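Salicylaldehyde dehydrogenase NahF (PDB 4JZ6) probably catalyses the NAD(+)-dependent oxidation of salicylaldehyde to salicylate, a step of naphthalene degradation in Pseudomonas putida. Local coordinates at residues 186-191 / 196-201; 35-40 / 217-222; 19-24 / 28-33. All blocks are in the same frame, centred on the assembly; numbering follows the deposited sequence.

The three contacts run from the buried interior of the NAD-binding half of the enzyme out to its rim. Contact 1 is wholly buried and joins strand 186-189 to helix 195-208. Strand 215-218, next to 186-189 in the same sheet, leads into contact 2, where one phenylalanine of strand 36-40 covers the loop that follows. Contact 3 is the hairpin of strands 18-24 and 27-29, which share a sheet with 36-40, and its lysine and aspartate face solvent. Chemistry changes accordingly: aromatic packing with one histidine bond in contact 1, ring against backbone in contact 2, paired backbone bonds, an oblique aromatic pair and a loose charge pair in contact 3. Tyr217 N, probably bonded to Phe23 O, ties the two sheets together.

Contact 1 of 3, residues 186-191 / 196-201; sequences VVFKGS and ATHALI
His198 receives the ring of Phe188 on one face and a backbone N-H at its edge, and these two approaches carry most of the contact. The Phe188 ring comes in edge first, with CZ 3.6 Å from His198 CG and displaced toward the rim of the imidazole. The planes stand at 61°, an edge-to-face pair with centroids 5.3 Å apart. Phe188 CG lies opposite its own backbone N (chi1 169°), which sends the ring out from the strand toward the helix. One turn along the helix, Ile201 adds its CG2 methyl, 4.0 Å from Phe188 CE2. The polar side of the imidazole is used differently. Ser191 N donates to His198 ND1 at 3.0 Å, with an angle of 159° at the hydrogen and the donor in the ring plane, so ND1 acts as acceptor and the ring is held against rotation. Gly190 slips in beside it, its CA 3.3 Å from His198 ND1, where a side chain would probably collide with the ring. On the far side of the imidazole NE2 makes a weak bond to Thr168 O, while Tyr217 of the neighbouring strand also packs on Phe188. Strand 186-189, helix 195-208 and strand 215-218 form a beta-alpha-beta unit of the Rossmann-like NAD-binding domain of aldehyde dehydrogenases, with His198 bonded to the start of the loop that joins strand to helix.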
ATOM      1  N   VAL A 186     -14.784   1.455 -12.463  1.00 20.97           N
ATOM      2  CA  VAL A 186     -14.943   1.927 -11.093  1.00 24.52           C
ATOM      3  C   VAL A 186     -16.385   2.032 -10.589  1.00 26.05           C
ATOM      4  O   VAL A 186     -17.286   2.462 -11.306  1.00 23.63           O
ATOM      5  CB  VAL A 186     -14.162   3.256 -10.867  1.00 24.19           C
ATOM      6  CG1 VAL A 186     -13.915   3.949 -12.189  1.00 24.22           C
ATOM      7  CG2 VAL A 186     -14.886   4.183  -9.892  1.00 25.89           C
ATOM      8  N   VAL A 187     -16.585   1.590  -9.352  1.00 32.01           N
ATOM      9  CA  VAL A 187     -17.796   1.890  -8.611  1.00 29.37           C
ATOM     10  C   VAL A 187     -17.533   3.155  -7.795  1.00 31.08           C
ATOM     11  O   VAL A 187     -16.750   3.145  -6.839  1.00 26.13           O
ATOM     12  CB  VAL A 187     -18.200   0.727  -7.690  1.00 26.11           C
ATOM     13  CG1 VAL A 187     -19.431   1.095  -6.878  1.00 24.79           C
ATOM     14  CG2 VAL A 187     -18.456  -0.528  -8.507  1.00 23.76           C
ATOM     15  N   PHE A 188     -18.178   4.243  -8.208  1.00 34.92           N
ATOM     16  CA  PHE A 188     -17.998   5.566  -7.623  1.00 22.73           C
ATOM     17  C   PHE A 188     -19.065   5.809  -6.561  1.00 23.53           C
ATOM     18  O   PHE A 188     -20.246   5.938  -6.876  1.00 24.24           O
ATOM     19  CB  PHE A 188     -18.084   6.610  -8.747  1.00 24.39           C
ATOM     20  CG  PHE A 188     -18.174   8.049  -8.277  1.00 24.84           C
ATOM     21  CD1 PHE A 188     -17.612   8.462  -7.077  1.00 22.42           C
ATOM     22  CD2 PHE A 188     -18.824   8.996  -9.067  1.00 24.33           C
ATOM     23  CE1 PHE A 188     -17.710   9.784  -6.672  1.00 25.79           C
ATOM     24  CE2 PHE A 188     -18.916  10.317  -8.672  1.00 23.06           C
ATOM     25  CZ  PHE A 188     -18.361  10.714  -7.475  1.00 22.84           C
ATOM     26  N   LYS A 189     -18.643   5.870  -5.302  1.00 23.48           N
ATOM     27  CA  LYS A 189     -19.548   6.188  -4.205  1.00 24.25           C
ATOM     28  C   LYS A 189     -19.427   7.661  -3.852  1.00 35.56           C
ATOM     29  O   LYS A 189     -18.388   8.103  -3.356  1.00 36.72           O
ATOM     30  CB  LYS A 189     -19.229   5.339  -2.979  1.00 24.43           C
ATOM     31  CG  LYS A 189     -20.031   5.717  -1.744  1.00 25.24           C
ATOM     32  CD  LYS A 189     -21.498   5.349  -1.892  1.00 27.02           C
ATOM     33  CE  LYS A 189     -22.302   5.748  -0.650  1.00 37.34           C
ATOM     34  NZ  LYS A 189     -22.156   7.195  -0.280  1.00 40.41           N
ATOM     35  N   GLY A 190     -20.496   8.411  -4.111  1.00 29.43           N
ATOM     36  CA  GLY A 190     -20.501   9.848  -3.908  1.00 28.44           C
ATOM     37  C   GLY A 190     -20.871  10.260  -2.497  1.00 31.13           C
ATOM     38  O   GLY A 190     -21.066   9.412  -1.621  1.00 34.96           O
ATOM     39  N   SER A 191     -20.975  11.569  -2.279  1.00 27.97           N
ATOM     40  CA  SER A 191     -21.234  12.102  -0.946  1.00 25.95           C
ATOM     41  C   SER A 191     -22.689  12.482  -0.733  1.00 32.57           C
ATOM     42  O   SER A 191     -23.359  12.979  -1.645  1.00 27.34           O
ATOM     43  CB  SER A 191     -20.363  13.321  -0.676  1.00 25.46           C
ATOM     44  OG  SER A 191     -20.781  13.955   0.517  1.00 29.07           O
ATOM     45  N   ALA A 196     -25.864  16.144  -6.310  1.00 28.76           N
ATOM     46  CA  ALA A 196     -26.078  16.748  -7.621  1.00 28.90           C
ATOM     47  C   ALA A 196     -24.756  16.954  -8.351  1.00 28.63           C
ATOM     48  O   ALA A 196     -24.665  16.746  -9.562  1.00 28.81           O
ATOM     49  CB  ALA A 196     -26.828  18.061  -7.499  1.00 29.75           C
ATOM     50  N   THR A 197     -23.733  17.358  -7.608  1.00 27.14           N
ATOM     51  CA  THR A 197     -22.422  17.604  -8.190  1.00 27.03           C
ATOM     52  C   THR A 197     -21.772  16.316  -8.675  1.00 25.79           C
ATOM     53  O   THR A 197     -21.188  16.270  -9.758  1.00 25.22           O
ATOM     54  CB  THR A 197     -21.484  18.258  -7.177  1.00 25.70           C
ATOM     55  OG1 THR A 197     -22.211  19.221  -6.411  1.00 26.45           O
ATOM     56  CG2 THR A 197     -20.335  18.943  -7.892  1.00 25.02           C
ATOM     57  N   HIS A 198     -21.871  15.272  -7.861  1.00 29.46           N
ATOM     58  CA  HIS A 198     -21.292  13.980  -8.206  1.00 31.33           C
ATOM     59  C   HIS A 198     -22.058  13.288  -9.337  1.00 32.63           C
ATOM     60  O   HIS A 198     -21.477  12.567 -10.148  1.00 28.82           O
ATOM     61  CB  HIS A 198     -21.214  13.096  -6.965  1.00 27.46           C
ATOM     62  CG  HIS A 198     -20.156  13.522  -6.003  1.00 24.29           C
ATOM     63  ND1 HIS A 198     -20.086  13.050  -4.711  1.00 24.40           N
ATOM     64  CD2 HIS A 198     -19.109  14.371  -6.151  1.00 23.68           C
ATOM     65  CE1 HIS A 198     -19.046  13.592  -4.102  1.00 23.87           C
ATOM     66  NE2 HIS A 198     -18.436  14.396  -4.954  1.00 25.63           N
ATOM     67  N   ALA A 199     -23.365  13.508  -9.394  1.00 27.96           N
ATOM     68  CA  ALA A 199     -24.133  13.005 -10.518  1.00 28.76           C
ATOM     69  C   ALA A 199     -23.688  13.752 -11.774  1.00 32.84           C
ATOM     70  O   ALA A 199     -23.517  13.152 -12.838  1.00 29.31           O
ATOM     71  CB  ALA A 199     -25.611  13.186 -10.278  1.00 27.98           C
ATOM     72  N   LEU A 200     -23.481  15.061 -11.634  1.00 31.03           N
ATOM     73  CA  LEU A 200     -23.063  15.893 -12.755  1.00 26.39           C
ATOM     74  C   LEU A 200     -21.720  15.459 -13.335  1.00 25.39           C
ATOM     75  O   LEU A 200     -21.579  15.316 -14.553  1.00 25.38           O
ATOM     76  CB  LEU A 200     -23.008  17.370 -12.359  1.00 26.59           C
ATOM     77  CG  LEU A 200     -22.681  18.300 -13.534  1.00 33.77           C
ATOM     78  CD1 LEU A 200     -23.667  18.081 -14.671  1.00 27.44           C
ATOM     79  CD2 LEU A 200     -22.661  19.757 -13.107  1.00 26.93           C
ATOM     80  N   ILE A 201     -20.732  15.253 -12.470  1.00 24.63           N
ATOM     81  CA  ILE A 201     -19.419  14.839 -12.943  1.00 23.75           C
ATOM     82  C   ILE A 201     -19.551  13.502 -13.658  1.00 23.69           C
ATOM     83  O   ILE A 201     -18.928  13.278 -14.693  1.00 35.34           O
ATOM     84  CB  ILE A 201     -18.349  14.799 -11.802  1.00 26.76           C
ATOM     85  CG1 ILE A 201     -16.954  14.559 -12.377  1.00 22.22           C
ATOM     86  CG2 ILE A 201     -18.665  13.738 -10.771  1.00 23.07           C
ATOM     87  CD1 ILE A 201     -15.848  14.704 -11.368  1.00 21.61           C
TER

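Contact 2 of 3, residues 35-40 / 217-222; sequences QTFERK and YLNSSP
Phe37 lays one face of its ring over the backbone joining Ser220 to Ser221, and this is the tight part of the contact. Ser220 C sits 3.5 Å above the Phe37 ring plane and Ser221 N 3.6 Å above it, both displaced toward the rim, so the flat peptide group covers part of the ring. The closest approach is from Phe37 CE2 to Ser220 CA, 3.5 Å. Phe37 CG stands between the backbone N and the carbonyl carbon (chi1 72°), a setting that turns the ring off the strand and onto the loop. Beyond the ring's far end Asn219 comes less closely, with OD1 3.8 Å from Phe37 CZ. That amide is fixed from several sides: ND2 donates to Tyr217 OH at 2.9 Å, nearly in the amide plane, and also to Ser191 O, while OD1 takes Ser220 N on a lone pair. At the other end the packing thins out. There the two side chains of Phe37 and Ser221 meet through their CB atoms, 3.9 Å apart, and Ser221 is partly exposed, its OG bonded to Asp223. Ser221 N, over the ring face, is bonded to Asn53 OD1. Thr36 and Glu38, the strand neighbours of Phe37, are exposed. The arrangement is packing of an edge strand of the N-terminal mixed sheet on the loop that leaves strand 215-218, the outermost strand of the NAD-binding sheet in the aldehyde dehydrogenase fold.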
ATOM      1  N   GLN A  35     -36.503   4.486  -3.070  1.00 46.70           N
ATOM      2  CA  GLN A  35     -36.392   5.404  -1.946  1.00 45.44           C
ATOM      3  C   GLN A  35     -35.423   6.537  -2.270  1.00 44.39           C
ATOM      4  O   GLN A  35     -34.474   6.358  -3.038  1.00 37.69           O
ATOM      5  CB  GLN A  35     -35.929   4.657  -0.695  1.00 40.29           C
ATOM      6  CG  GLN A  35     -36.930   3.658  -0.162  1.00 47.53           C
ATOM      7  CD  GLN A  35     -37.623   4.153   1.086  1.00 58.14           C
ATOM      8  OE1 GLN A  35     -38.768   4.616   1.036  1.00 62.65           O
ATOM      9  NE2 GLN A  35     -36.931   4.059   2.223  1.00 57.98           N
ATOM     10  N   THR A  36     -35.667   7.702  -1.681  1.00 46.97           N
ATOM     11  CA  THR A  36     -34.793   8.846  -1.890  1.00 47.20           C
ATOM     12  C   THR A  36     -34.227   9.381  -0.581  1.00 43.82           C
ATOM     13  O   THR A  36     -34.594   8.924   0.504  1.00 39.53           O
ATOM     14  CB  THR A  36     -35.523   9.986  -2.620  1.00 38.66           C
ATOM     15  OG1 THR A  36     -36.729  10.304  -1.919  1.00 40.22           O
ATOM     16  CG2 THR A  36     -35.868   9.571  -4.035  1.00 38.74           C
ATOM     17  N   PHE A  37     -33.313  10.337  -0.703  1.00 40.82           N
ATOM     18  CA  PHE A  37     -32.800  11.085   0.437  1.00 36.57           C
ATOM     19  C   PHE A  37     -32.507  12.497  -0.038  1.00 36.11           C
ATOM     20  O   PHE A  37     -32.294  12.719  -1.231  1.00 37.35           O
ATOM     21  CB  PHE A  37     -31.537  10.435   1.011  1.00 38.31           C
ATOM     22  CG  PHE A  37     -30.316  10.584   0.141  1.00 33.90           C
ATOM     23  CD1 PHE A  37     -29.428  11.631   0.336  1.00 33.07           C
ATOM     24  CD2 PHE A  37     -30.047   9.664  -0.857  1.00 33.38           C
ATOM     25  CE1 PHE A  37     -28.297  11.762  -0.459  1.00 31.78           C
ATOM     26  CE2 PHE A  37     -28.918   9.785  -1.653  1.00 32.08           C
ATOM     27  CZ  PHE A  37     -28.041  10.835  -1.452  1.00 31.34           C
ATOM     28  N   GLU A  38     -32.489  13.450   0.886  1.00 36.28           N
ATOM     29  CA  GLU A  38     -32.337  14.849   0.503  1.00 36.04           C
ATOM     30  C   GLU A  38     -31.057  15.489   1.021  1.00 35.40           C
ATOM     31  O   GLU A  38     -30.497  15.067   2.032  1.00 34.71           O
ATOM     32  CB  GLU A  38     -33.544  15.663   0.967  1.00 37.48           C
ATOM     33  CG  GLU A  38     -34.842  15.301   0.263  1.00 50.09           C
ATOM     34  CD  GLU A  38     -36.041  15.978   0.883  1.00 49.97           C
ATOM     35  OE1 GLU A  38     -35.969  16.317   2.087  1.00 40.55           O
ATOM     36  OE2 GLU A  38     -37.051  16.174   0.169  1.00 49.90           O
ATOM     37  N   ARG A  39     -30.595  16.500   0.295  1.00 34.33           N
ATOM     38  CA  ARG A  39     -29.538  17.377   0.765  1.00 33.53           C
ATOM     39  C   ARG A  39     -30.190  18.726   1.025  1.00 40.04           C
ATOM     40  O   ARG A  39     -30.445  19.491   0.092  1.00 43.35           O
ATOM     41  CB  ARG A  39     -28.429  17.498  -0.283  1.00 32.23           C
ATOM     42  CG  ARG A  39     -27.419  18.611  -0.031  1.00 31.54           C
ATOM     43  CD  ARG A  39     -26.842  18.559   1.375  1.00 31.41           C
ATOM     44  NE  ARG A  39     -25.772  19.536   1.577  1.00 30.71           N
ATOM     45  CZ  ARG A  39     -25.407  20.002   2.771  1.00 44.51           C
ATOM     46  NH1 ARG A  39     -26.030  19.587   3.866  1.00 31.66           N
ATOM     47  NH2 ARG A  39     -24.423  20.886   2.874  1.00 30.23           N
ATOM     48  N   LYS A  40     -30.501  19.002   2.288  1.00 37.75           N
ATOM     49  CA  LYS A  40     -31.073  20.290   2.650  1.00 35.94           C
ATOM     50  C   LYS A  40     -29.939  21.272   2.917  1.00 37.59           C
ATOM     51  O   LYS A  40     -28.855  20.877   3.348  1.00 35.61           O
ATOM     52  CB  LYS A  40     -31.957  20.175   3.893  1.00 40.37           C
ATOM     53  CG  LYS A  40     -33.124  19.203   3.781  1.00 38.26           C
ATOM     54  CD  LYS A  40     -33.784  19.026   5.144  1.00 62.29           C
ATOM     55  CE  LYS A  40     -34.820  17.912   5.145  1.00 69.59           C
ATOM     56  NZ  LYS A  40     -35.248  17.566   6.537  1.00 74.30           N
ATOM     57  N   TYR A 217     -22.166   4.894 -10.647  1.00 25.27           N
ATOM     58  CA  TYR A 217     -22.295   5.905  -9.602  1.00 25.36           C
ATOM     59  C   TYR A 217     -23.330   5.542  -8.548  1.00 26.27           C
ATOM     60  O   TYR A 217     -24.465   5.186  -8.864  1.00 33.32           O
ATOM     61  CB  TYR A 217     -22.627   7.260 -10.240  1.00 34.69           C
ATOM     62  CG  TYR A 217     -23.058   8.347  -9.276  1.00 31.91           C
ATOM     63  CD1 TYR A 217     -24.258   9.026  -9.461  1.00 26.76           C
ATOM     64  CD2 TYR A 217     -22.262   8.705  -8.192  1.00 26.52           C
ATOM     65  CE1 TYR A 217     -24.659  10.032  -8.592  1.00 27.14           C
ATOM     66  CE2 TYR A 217     -22.659   9.712  -7.312  1.00 27.52           C
ATOM     67  CZ  TYR A 217     -23.858  10.371  -7.521  1.00 26.62           C
ATOM     68  OH  TYR A 217     -24.257  11.366  -6.656  1.00 27.05           O
ATOM     69  N   LEU A 218     -22.927   5.643  -7.288  1.00 33.03           N
ATOM     70  CA  LEU A 218     -23.810   5.344  -6.173  1.00 30.83           C
ATOM     71  C   LEU A 218     -23.776   6.468  -5.151  1.00 36.17           C
ATOM     72  O   LEU A 218     -22.720   7.046  -4.876  1.00 36.42           O
ATOM     73  CB  LEU A 218     -23.388   4.050  -5.485  1.00 26.97           C
ATOM     74  CG  LEU A 218     -23.447   2.749  -6.276  1.00 27.05           C
ATOM     75  CD1 LEU A 218     -22.673   1.695  -5.520  1.00 26.79           C
ATOM     76  CD2 LEU A 218     -24.882   2.318  -6.478  1.00 28.23           C
ATOM     77  N   ASN A 219     -24.941   6.779  -4.594  1.00 28.08           N
ATOM     78  CA  ASN A 219     -25.028   7.701  -3.477  1.00 28.33           C
ATOM     79  C   ASN A 219     -26.111   7.224  -2.524  1.00 30.19           C
ATOM     80  O   ASN A 219     -27.002   6.469  -2.920  1.00 30.26           O
ATOM     81  CB  ASN A 219     -25.317   9.120  -3.961  1.00 28.38           C
ATOM     82  CG  ASN A 219     -24.620  10.167  -3.122  1.00 31.90           C
ATOM     83  OD1 ASN A 219     -24.377   9.959  -1.932  1.00 31.40           O
ATOM     84  ND2 ASN A 219     -24.282  11.298  -3.738  1.00 27.55           N
ATOM     85  N   SER A 220     -26.028   7.644  -1.267  1.00 29.75           N
ATOM     86  CA  SER A 220     -26.995   7.203  -0.273  1.00 31.02           C
ATOM     87  C   SER A 220     -27.061   8.141   0.922  1.00 32.07           C
ATOM     88  O   SER A 220     -26.194   8.992   1.115  1.00 33.47           O
ATOM     89  CB  SER A 220     -26.652   5.796   0.214  1.00 34.08           C
ATOM     90  OG  SER A 220     -25.389   5.782   0.865  1.00 39.32           O
ATOM     91  N   SER A 221     -28.102   7.979   1.726  1.00 32.54           N
ATOM     92  CA  SER A 221     -28.165   8.643   3.015  1.00 36.70           C
ATOM     93  C   SER A 221     -27.038   8.082   3.872  1.00 44.17           C
ATOM     94  O   SER A 221     -26.655   6.918   3.713  1.00 47.50           O
ATOM     95  CB  SER A 221     -29.525   8.400   3.670  1.00 34.89           C
ATOM     96  OG  SER A 221     -29.889   7.032   3.591  1.00 37.38           O
ATOM     97  N   PRO A 222     -26.497   8.905   4.781  1.00 41.26           N
ATOM     98  CA  PRO A 222     -25.335   8.490   5.576  1.00 34.87           C
ATOM     99  C   PRO A 222     -25.604   7.272   6.461  1.00 35.82           C
ATOM    100  O   PRO A 222     -24.654   6.600   6.852  1.00 41.52           O
ATOM    101  CB  PRO A 222     -25.037   9.727   6.437  1.00 32.72           C
ATOM    102  CG  PRO A 222     -26.320  10.481   6.481  1.00 34.90           C
ATOM    103  CD  PRO A 222     -26.961  10.256   5.143  1.00 35.67           C
TER

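Contact 3 of 3, residues 19-24 / 28-33; sequences KTKLFI and WIDSSD
Phe23 sits against one face of the Trp28 indole, its non-hydrogen-bonded partner in the antiparallel hairpin, with Phe23 CD1 over the centre and 3.2 Å from Trp28 CE2. Phe23 CB points at the six-membered ring of the indole, 3.7 Å from its centroid and 13° off the normal, a CH-pi contact. The phenyl ring, with its CG anti to the backbone N (chi1 -173°), makes an oblique pair with the five-membered ring, planes at 48°. On the other side of the strands Leu22 CB meets Ile29 CG1 at 4.0 Å, and Ile29 CD1 reaches Ile24. Backbone bonds set this register: Leu22 N gives to Ile29 O at 2.8 Å and Ile29 N to Leu22 O at 2.9 Å. Farther out, Gln206 OE1 takes the indole NE1, and Thr202 of the same helix 195-208 packs on both aromatics. A leucine in place of Trp28 would probably leave Phe23 without its aromatic cover and Gln206 without its donor. Toward solvent, the extended Lys21 chain crosses Asp30 at a slant, its CE nearest OD1, and Lys21 NZ makes only a long salt bridge of 3.7 Å to Asp30 OD1. The chemistry implies a hairpin held by its backbone pair and aromatic face, to which the exposed charges probably add little.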
ATOM      1  N   LYS A  19     -33.233  17.031  -8.985  1.00 38.99           N
ATOM      2  CA  LYS A  19     -33.533  15.611  -8.817  1.00 35.73           C
ATOM      3  C   LYS A  19     -32.448  14.730  -9.452  1.00 40.53           C
ATOM      4  O   LYS A  19     -32.112  14.886 -10.631  1.00 36.19           O
ATOM      5  CB  LYS A  19     -34.918  15.281  -9.380  1.00 37.16           C
ATOM      6  CG  LYS A  19     -36.079  15.773  -8.518  1.00 38.56           C
ATOM      7  CD  LYS A  19     -37.422  15.216  -8.993  1.00 58.62           C
ATOM      8  CE  LYS A  19     -38.549  15.536  -8.004  1.00 66.11           C
ATOM      9  NZ  LYS A  19     -39.910  15.107  -8.479  1.00 67.15           N
ATOM     10  N   THR A  20     -31.921  13.796  -8.658  1.00 38.59           N
ATOM     11  CA  THR A  20     -30.725  13.026  -9.004  1.00 32.62           C
ATOM     12  C   THR A  20     -30.924  11.511  -8.846  1.00 36.42           C
ATOM     13  O   THR A  20     -31.501  11.053  -7.858  1.00 35.81           O
ATOM     14  CB  THR A  20     -29.542  13.501  -8.137  1.00 31.58           C
ATOM     15  OG1 THR A  20     -28.857  14.552  -8.821  1.00 32.49           O
ATOM     16  CG2 THR A  20     -28.556  12.373  -7.850  1.00 30.62           C
ATOM     17  N   LYS A  21     -30.449  10.735  -9.820  1.00 38.65           N
ATOM     18  CA  LYS A  21     -30.608   9.280  -9.783  1.00 32.35           C
ATOM     19  C   LYS A  21     -29.285   8.539  -9.576  1.00 43.73           C
ATOM     20  O   LYS A  21     -28.230   9.156  -9.410  1.00 42.16           O
ATOM     21  CB  LYS A  21     -31.276   8.788 -11.069  1.00 32.96           C
ATOM     22  CG  LYS A  21     -32.738   9.200 -11.222  1.00 34.45           C
ATOM     23  CD  LYS A  21     -33.421   8.436 -12.349  1.00 35.16           C
ATOM     24  CE  LYS A  21     -34.913   8.736 -12.404  1.00 53.36           C
ATOM     25  NZ  LYS A  21     -35.630   7.820 -13.342  1.00 54.88           N
ATOM     26  N   LEU A  22     -29.356   7.210  -9.571  1.00 44.42           N
ATOM     27  CA  LEU A  22     -28.165   6.358  -9.587  1.00 39.06           C
ATOM     28  C   LEU A  22     -27.716   6.155 -11.032  1.00 41.10           C
ATOM     29  O   LEU A  22     -28.491   6.381 -11.965  1.00 50.75           O
ATOM     30  CB  LEU A  22     -28.482   4.998  -8.960  1.00 36.34           C
ATOM     31  CG  LEU A  22     -28.195   4.758  -7.474  1.00 36.70           C
ATOM     32  CD1 LEU A  22     -28.268   6.041  -6.650  1.00 30.66           C
ATOM     33  CD2 LEU A  22     -29.139   3.687  -6.922  1.00 31.71           C
ATOM     34  N   PHE A  23     -26.474   5.721 -11.228  1.00 29.57           N
ATOM     35  CA  PHE A  23     -25.976   5.470 -12.579  1.00 28.16           C
ATOM     36  C   PHE A  23     -25.266   4.122 -12.710  1.00 31.03           C
ATOM     37  O   PHE A  23     -24.186   3.922 -12.152  1.00 40.73           O
ATOM     38  CB  PHE A  23     -25.048   6.600 -13.013  1.00 27.47           C
ATOM     39  CG  PHE A  23     -24.615   6.514 -14.443  1.00 27.02           C
ATOM     40  CD1 PHE A  23     -25.476   6.886 -15.466  1.00 27.77           C
ATOM     41  CD2 PHE A  23     -23.339   6.074 -14.769  1.00 26.05           C
ATOM     42  CE1 PHE A  23     -25.077   6.819 -16.794  1.00 27.65           C
ATOM     43  CE2 PHE A  23     -22.934   6.003 -16.088  1.00 25.84           C
ATOM     44  CZ  PHE A  23     -23.801   6.380 -17.104  1.00 30.34           C
ATOM     45  N   ILE A  24     -25.886   3.200 -13.444  1.00 28.27           N
ATOM     46  CA  ILE A  24     -25.310   1.881 -13.698  1.00 31.63           C
ATOM     47  C   ILE A  24     -25.511   1.469 -15.159  1.00 35.24           C
ATOM     48  O   ILE A  24     -26.625   1.540 -15.676  1.00 36.67           O
ATOM     49  CB  ILE A  24     -25.935   0.804 -12.793  1.00 30.28           C
ATOM     50  CG1 ILE A  24     -25.737   1.158 -11.317  1.00 28.51           C
ATOM     51  CG2 ILE A  24     -25.336  -0.553 -13.100  1.00 28.38           C
ATOM     52  CD1 ILE A  24     -26.265   0.115 -10.365  1.00 29.99           C
ATOM     53  N   TRP A  28     -29.410   5.892 -16.125  1.00 39.57           N
ATOM     54  CA  TRP A  28     -29.797   6.577 -14.902  1.00 31.59           C
ATOM     55  C   TRP A  28     -31.074   5.951 -14.352  1.00 32.85           C
ATOM     56  O   TRP A  28     -32.084   5.866 -15.051  1.00 43.40           O
ATOM     57  CB  TRP A  28     -29.974   8.068 -15.156  1.00 31.75           C
ATOM     58  CG  TRP A  28     -28.680   8.777 -15.425  1.00 30.56           C
ATOM     59  CD1 TRP A  28     -28.152   9.094 -16.646  1.00 37.35           C
ATOM     60  CD2 TRP A  28     -27.750   9.261 -14.449  1.00 29.66           C
ATOM     61  NE1 TRP A  28     -26.950   9.745 -16.489  1.00 29.16           N
ATOM     62  CE2 TRP A  28     -26.683   9.862 -15.151  1.00 34.91           C
ATOM     63  CE3 TRP A  28     -27.716   9.249 -13.054  1.00 35.53           C
ATOM     64  CZ2 TRP A  28     -25.594  10.438 -14.501  1.00 32.08           C
ATOM     65  CZ3 TRP A  28     -26.632   9.820 -12.411  1.00 30.57           C
ATOM     66  CH2 TRP A  28     -25.588  10.407 -13.135  1.00 29.15           C
ATOM     67  N   ILE A  29     -31.016   5.501 -13.101  1.00 33.33           N
ATOM     68  CA  ILE A  29     -32.076   4.677 -12.524  1.00 36.45           C
ATOM     69  C   ILE A  29     -32.369   5.017 -11.068  1.00 34.28           C
ATOM     70  O   ILE A  29     -31.540   5.611 -10.377  1.00 34.40           O
ATOM     71  CB  ILE A  29     -31.698   3.184 -12.564  1.00 34.60           C
ATOM     72  CG1 ILE A  29     -30.335   2.975 -11.911  1.00 32.41           C
ATOM     73  CG2 ILE A  29     -31.672   2.667 -13.986  1.00 33.74           C
ATOM     74  CD1 ILE A  29     -29.920   1.534 -11.828  1.00 42.65           C
ATOM     75  N   ASP A  30     -33.550   4.623 -10.604  1.00 40.50           N
ATOM     76  CA  ASP A  30     -33.905   4.742  -9.195  1.00 36.11           C
ATOM     77  C   ASP A  30     -33.235   3.611  -8.424  1.00 44.07           C
ATOM     78  O   ASP A  30     -32.713   2.672  -9.027  1.00 42.07           O
ATOM     79  CB  ASP A  30     -35.421   4.649  -9.019  1.00 46.60           C
ATOM     80  CG  ASP A  30     -36.167   5.718  -9.789  1.00 49.28           C
ATOM     81  OD1 ASP A  30     -35.706   6.880  -9.794  1.00 48.89           O
ATOM     82  OD2 ASP A  30     -37.212   5.392 -10.390  1.00 52.06           O
ATOM     83  N   SER A  31     -33.246   3.697  -7.097  1.00 42.47           N
ATOM     84  CA  SER A  31     -32.683   2.632  -6.275  1.00 38.89           C
ATOM     85  C   SER A  31     -33.646   1.455  -6.237  1.00 37.68           C
ATOM     86  O   SER A  31     -34.821   1.599  -6.568  1.00 41.75           O
ATOM     87  CB  SER A  31     -32.405   3.124  -4.860  1.00 39.21           C
ATOM     88  OG  SER A  31     -33.616   3.402  -4.178  1.00 46.20           O
ATOM     89  N   SER A  32     -33.151   0.295  -5.819  1.00 36.64           N
ATOM     90  CA  SER A  32     -33.942  -0.933  -5.846  1.00 41.50           C
ATOM     91  C   SER A  32     -35.205  -0.874  -4.981  1.00 51.81           C
ATOM     92  O   SER A  32     -36.061  -1.761  -5.060  1.00 54.47           O
ATOM     93  CB  SER A  32     -33.081  -2.126  -5.432  1.00 37.29           C
ATOM     94  OG  SER A  32     -32.658  -1.992  -4.089  1.00 39.66           O
ATOM     95  N   ASP A  33     -35.323   0.170  -4.166  1.00 46.82           N
ATOM     96  CA  ASP A  33     -36.482   0.323  -3.299  1.00 46.61           C
ATOM     97  C   ASP A  33     -37.213   1.637  -3.557  1.00 46.90           C
ATOM     98  O   ASP A  33     -38.034   2.066  -2.742  1.00 49.16           O
ATOM     99  CB  ASP A  33     -36.060   0.228  -1.833  1.00 50.28           C
ATOM    100  CG  ASP A  33     -34.986   1.230  -1.475  1.00 51.24           C
ATOM    101  OD1 ASP A  33     -34.444   1.872  -2.398  1.00 49.71           O
ATOM    102  OD2 ASP A  33     -34.677   1.371  -0.271  1.00 53.54           O
TER